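Local coordinates for putative major capsid protein (Cafeteriavirus-dependent mavirus, PDB 6G43) that probably builds the protein shell of the mavirus particle as a double jelly-roll major capsid protein whose three copies form a capsomer, at the interface of chains A and B. Residues are numbered along the deposited sequence; one frame, centred on the assembly and turned at random. Chains: chain A/B, Putative major capsid protein.

Contacts 1 and 2 are adjoining patches of one interface between two copies of the capsid protein, their C-alpha centres about 6 Å apart. They share A:Ser172, at the start of the 3-10 helix 172-174, and B:Arg390, just ahead of helix 391-394. Contact 1 is built from hydroxyls, backbone carbonyls and bound water; contact 2 brings in charge, through an aspartate and two arginines. The interface is not an exact two-fold, so chains A and B offer different surfaces, as expected of a ring-like trimer. With three copies in the assembly, the combined patch probably recurs at each subunit boundary.

Contact 1: the interface of chains A and B. Residues chain A 166-167, 172, 179; chain B 151, 390, 392.
B:Ser392 OG, a hydroxyl, donates to the backbone carbonyl A:Gly179 O at 2.7 Å. It approaches somewhat off the C=O direction (149°) and tilted out of the carbonyl plane. Within chain B, the phenol B:Tyr151 OH bonds B:Ser392 OG at 2.8 Å, the serine oxygen lying at the ring edge in its plane. Because the serine gives its hydrogen to A:Gly179 O, the phenol is the likely donor here, and this chain probably sets both hydroxyl rotations. B:Ser392 OG points back away from its own backbone N (chi1 -178°), which carries it between the tyrosine and A:Gly179. B:Tyr151 OH also stands beside the A:Gly166 carbonyl, 3.0 Å from its O, a close polar contact that could at most compete for the phenol hydrogen.

Two waters extend the network around A:Ser172. Its OG is 2.6 Å from water 2, which passes the link on to B:Tyr151 OH, and 2.7 Å from water 1, which is bound in turn by the backbone amide B:Ser392 N.

In the apolar packing, the methyl A:Thr167 CG2 sits over the face of the B:Tyr151 ring, 3.8 Å from its centroid, in a CH-pi contact. A:Ser172 CB packs against B:Ser392 CB. Separately, the B:Arg390 methylenes make van der Waals contact with the A:Ser172 hydroxyl, CD lying 3.5 Å from OG.

By joining loop and 3-10 segments of one subunit to a tyrosine and a helix start of the next, the site probably helps hold the capsomer together.

Contact 2: the interface of chains A and B. Residues chain A 170-173; chain B 160, 390.
The loop leading into the 3-10 helix 172-174 of chain A meets B:Arg390, whose side chain reaches across the interface between A:Asp171 and A:Arg173. A salt bridge is the main charged contact: the guanidinium nitrogen B:Arg390 NE donates to the carboxylate oxygen A:Asp171 OD1 at 2.6 Å, with a nearly straight angle of 170° at the hydrogen. The oxygen lies in the guanidinium plane, but NE approaches from above the carboxylate plane. The two side chains cross at about a right angle with their flat groups 58° apart, giving a one-point bridge through NE rather than a parallel, two-pronged pair; B:Arg390 NH2 stays 3.5 Å from A:Asp171 OD2. A weak bond from the backbone amide A:Arg173 N also reaches A:Asp171 OD1.

A:Arg173 comes over one face of the B:Arg390 guanidinium. Its chain turns at chi3 (-78°), bringing the terminal NH2 over the centre of that group, 3.8 Å above its plane. In return, the methylene B:Arg390 CG lies on a face of the A:Arg173 guanidinium, towards its rim and 3.8 Å from CZ. The nearby A:Asp171 carboxylate would be expected to offset the like charges of this arginine pair.

Beside the ionic group, the amide nitrogen B:Asn160 ND2 donates to the backbone carbonyl A:Thr170 O at 2.9 Å. The acceptor lies in the asparagine amide plane, although the donor stands above the plane of the carbonyl.

On chain A the patch thus runs through four consecutive residues, from loop into 3-10 helix, whereas chain B supplies two loop residues far apart in sequence, one of them just ahead of helix 391-394.

Contact 1: the interface of chains A and B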
ATOM      1  N   GLY A 166     -19.233   4.236  -2.748  1.00 22.83           N
ATOM      2  CA  GLY A 166     -18.250   4.498  -1.687  1.00 23.04           C
ATOM      3  C   GLY A 166     -18.236   3.447  -0.588  1.00 23.36           C
ATOM      4  O   GLY A 166     -17.185   2.892  -0.255  1.00 23.65           O
ATOM      5  N   THR A 167     -19.419   3.166  -0.048  1.00 23.55           N
ATOM      6  CA  THR A 167     -19.596   2.181   1.018  1.00 23.58           C
ATOM      7  C   THR A 167     -19.379   0.723   0.584  1.00 23.88           C
ATOM      8  O   THR A 167     -19.146  -0.137   1.432  1.00 23.92           O
ATOM      9  CB  THR A 167     -21.007   2.298   1.627  1.00 23.58           C
ATOM     10  OG1 THR A 167     -21.983   2.301   0.580  1.00 23.13           O
ATOM     11  CG2 THR A 167     -21.143   3.579   2.443  1.00 23.55           C
ATOM     12  N   SER A 172     -12.398   3.528  -1.870  1.00 25.74           N
ATOM     13  CA  SER A 172     -13.242   4.495  -2.580  1.00 26.06           C
ATOM     14  C   SER A 172     -12.449   5.424  -3.512  1.00 26.53           C
ATOM     15  O   SER A 172     -12.998   5.923  -4.494  1.00 26.47           O
ATOM     16  CB  SER A 172     -14.071   5.317  -1.593  1.00 25.97           C
ATOM     17  OG  SER A 172     -13.263   6.229  -0.875  1.00 26.25           O
ATOM     18  N   GLY A 179     -20.645   8.396  -5.068  1.00 23.68           N
ATOM     19  CA  GLY A 179     -20.341   8.479  -3.644  1.00 23.42           C
ATOM     20  C   GLY A 179     -18.882   8.175  -3.362  1.00 23.38           C
ATOM     21  O   GLY A 179     -18.547   7.719  -2.268  1.00 23.13           O
TER
ATOM     22  N   TYR B 151     -17.422   6.390   7.377  1.00 23.80           N
ATOM     23  CA  TYR B 151     -18.840   6.695   7.142  1.00 23.39           C
ATOM     24  C   TYR B 151     -19.616   6.877   8.447  1.00 23.77           C
ATOM     25  O   TYR B 151     -19.243   6.323   9.486  1.00 24.05           O
ATOM     26  CB  TYR B 151     -19.463   5.604   6.259  1.00 23.04           C
ATOM     27  CG  TYR B 151     -18.780   5.540   4.913  1.00 22.62           C
ATOM     28  CD1 TYR B 151     -18.983   6.542   3.967  1.00 22.21           C
ATOM     29  CD2 TYR B 151     -17.875   4.521   4.607  1.00 22.38           C
ATOM     30  CE1 TYR B 151     -18.335   6.523   2.746  1.00 21.97           C
ATOM     31  CE2 TYR B 151     -17.218   4.492   3.380  1.00 22.13           C
ATOM     32  CZ  TYR B 151     -17.453   5.499   2.454  1.00 21.99           C
ATOM     33  OH  TYR B 151     -16.816   5.497   1.236  1.00 21.66           O
ATOM     34  N   ARG B 390      -9.986   9.505   2.595  1.00 23.87           N
ATOM     35  CA  ARG B 390     -10.430   9.766   1.223  1.00 24.22           C
ATOM     36  C   ARG B 390     -11.558  10.795   1.155  1.00 23.73           C
ATOM     37  O   ARG B 390     -12.168  11.124   2.172  1.00 23.91           O
ATOM     38  CB  ARG B 390     -10.864   8.451   0.587  1.00 24.96           C
ATOM     39  CG  ARG B 390      -9.722   7.451   0.474  1.00 25.88           C
ATOM     40  CD  ARG B 390     -10.173   6.015   0.675  1.00 26.84           C
ATOM     41  NE  ARG B 390      -9.049   5.088   0.543  1.00 27.73           N
ATOM     42  CZ  ARG B 390      -8.104   4.870   1.462  1.00 28.36           C
ATOM     43  NH1 ARG B 390      -8.111   5.507   2.635  1.00 28.94           N
ATOM     44  NH2 ARG B 390      -7.132   3.998   1.202  1.00 28.27           N
ATOM     45  N   SER B 392     -14.599  10.660  -0.253  1.00 21.95           N
ATOM     46  CA  SER B 392     -15.898  10.083   0.100  1.00 21.68           C
ATOM     47  C   SER B 392     -16.227  10.266   1.584  1.00 21.84           C
ATOM     48  O   SER B 392     -17.369  10.564   1.936  1.00 22.26           O
ATOM     49  CB  SER B 392     -15.928   8.600  -0.264  1.00 21.63           C
ATOM     50  OG  SER B 392     -17.190   8.023   0.019  1.00 21.37           O
TER
HETATM   51  O   HOH W   1     -13.204   8.746  -1.978  1.00 15.31           O
HETATM   52  O   HOH W   2     -14.025   6.188   1.656  1.00 23.26           O

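Contact 2: the interface of chains A and B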
ATOM      1  N   THR A 170     -13.685  -1.445  -1.826  1.00 24.47           N
ATOM      2  CA  THR A 170     -12.532  -1.775  -0.977  1.00 24.70           C
ATOM      3  C   THR A 170     -11.662  -0.541  -0.729  1.00 24.79           C
ATOM      4  O   THR A 170     -11.080  -0.382   0.349  1.00 24.47           O
ATOM      5  CB  THR A 170     -11.662  -2.882  -1.609  1.00 24.59           C
ATOM      6  OG1 THR A 170     -11.305  -2.512  -2.946  1.00 24.67           O
ATOM      7  CG2 THR A 170     -12.410  -4.210  -1.637  1.00 24.45           C
ATOM      8  N   ASP A 171     -11.588   0.317  -1.742  1.00 25.03           N
ATOM      9  CA  ASP A 171     -10.910   1.604  -1.661  1.00 25.29           C
ATOM     10  C   ASP A 171     -11.717   2.585  -2.517  1.00 25.31           C
ATOM     11  O   ASP A 171     -11.728   2.475  -3.742  1.00 25.59           O
ATOM     12  CB  ASP A 171      -9.473   1.455  -2.175  1.00 25.30           C
ATOM     13  CG  ASP A 171      -8.615   2.686  -1.931  1.00 25.47           C
ATOM     14  OD1 ASP A 171      -9.155   3.791  -1.697  1.00 25.28           O
ATOM     15  OD2 ASP A 171      -7.377   2.547  -1.988  1.00 26.07           O
ATOM     16  N   SER A 172     -12.398   3.528  -1.870  1.00 25.74           N
ATOM     17  CA  SER A 172     -13.242   4.495  -2.580  1.00 26.06           C
ATOM     18  C   SER A 172     -12.449   5.424  -3.512  1.00 26.53           C
ATOM     19  O   SER A 172     -12.998   5.923  -4.494  1.00 26.47           O
ATOM     20  CB  SER A 172     -14.071   5.317  -1.593  1.00 25.97           C
ATOM     21  OG  SER A 172     -13.263   6.229  -0.875  1.00 26.25           O
ATOM     22  N   ARG A 173     -11.173   5.652  -3.197  1.00 27.00           N
ATOM     23  CA  ARG A 173     -10.269   6.378  -4.086  1.00 27.34           C
ATOM     24  C   ARG A 173     -10.061   5.644  -5.416  1.00 27.41           C
ATOM     25  O   ARG A 173     -10.006   6.282  -6.468  1.00 26.62           O
ATOM     26  CB  ARG A 173      -8.913   6.624  -3.419  1.00 27.70           C
ATOM     27  CG  ARG A 173      -8.006   7.576  -4.193  1.00 27.90           C
ATOM     28  CD  ARG A 173      -6.660   7.751  -3.516  1.00 28.02           C
ATOM     29  NE  ARG A 173      -6.753   8.673  -2.383  1.00 28.40           N
ATOM     30  CZ  ARG A 173      -6.408   8.418  -1.116  1.00 28.78           C
ATOM     31  NH1 ARG A 173      -6.562   9.376  -0.205  1.00 28.73           N
ATOM     32  NH2 ARG A 173      -5.909   7.240  -0.733  1.00 29.16           N
TER
ATOM     33  N   ASN B 160     -15.696  -1.834   3.905  1.00 27.25           N
ATOM     34  CA  ASN B 160     -14.721  -1.496   4.955  1.00 27.50           C
ATOM     35  C   ASN B 160     -15.399  -1.273   6.313  1.00 27.28           C
ATOM     36  O   ASN B 160     -15.016  -0.375   7.075  1.00 27.22           O
ATOM     37  CB  ASN B 160     -13.908  -0.264   4.539  1.00 27.81           C
ATOM     38  CG  ASN B 160     -13.068  -0.508   3.297  1.00 28.13           C
ATOM     39  OD1 ASN B 160     -12.805  -1.651   2.923  1.00 28.63           O
ATOM     40  ND2 ASN B 160     -12.634   0.573   2.656  1.00 28.39           N
ATOM     41  N   ARG B 390      -9.986   9.505   2.595  1.00 23.87           N
ATOM     42  CA  ARG B 390     -10.430   9.766   1.223  1.00 24.22           C
ATOM     43  C   ARG B 390     -11.558  10.795   1.155  1.00 23.73           C
ATOM     44  O   ARG B 390     -12.168  11.124   2.172  1.00 23.91           O
ATOM     45  CB  ARG B 390     -10.864   8.451   0.587  1.00 24.96           C
ATOM     46  CG  ARG B 390      -9.722   7.451   0.474  1.00 25.88           C
ATOM     47  CD  ARG B 390     -10.173   6.015   0.675  1.00 26.84           C
ATOM     48  NE  ARG B 390      -9.049   5.088   0.543  1.00 27.73           N
ATOM     49  CZ  ARG B 390      -8.104   4.870   1.462  1.00 28.36           C
ATOM     50  NH1 ARG B 390      -8.111   5.507   2.635  1.00 28.94           N
ATOM     51  NH2 ARG B 390      -7.132   3.998   1.202  1.00 28.27           N
TER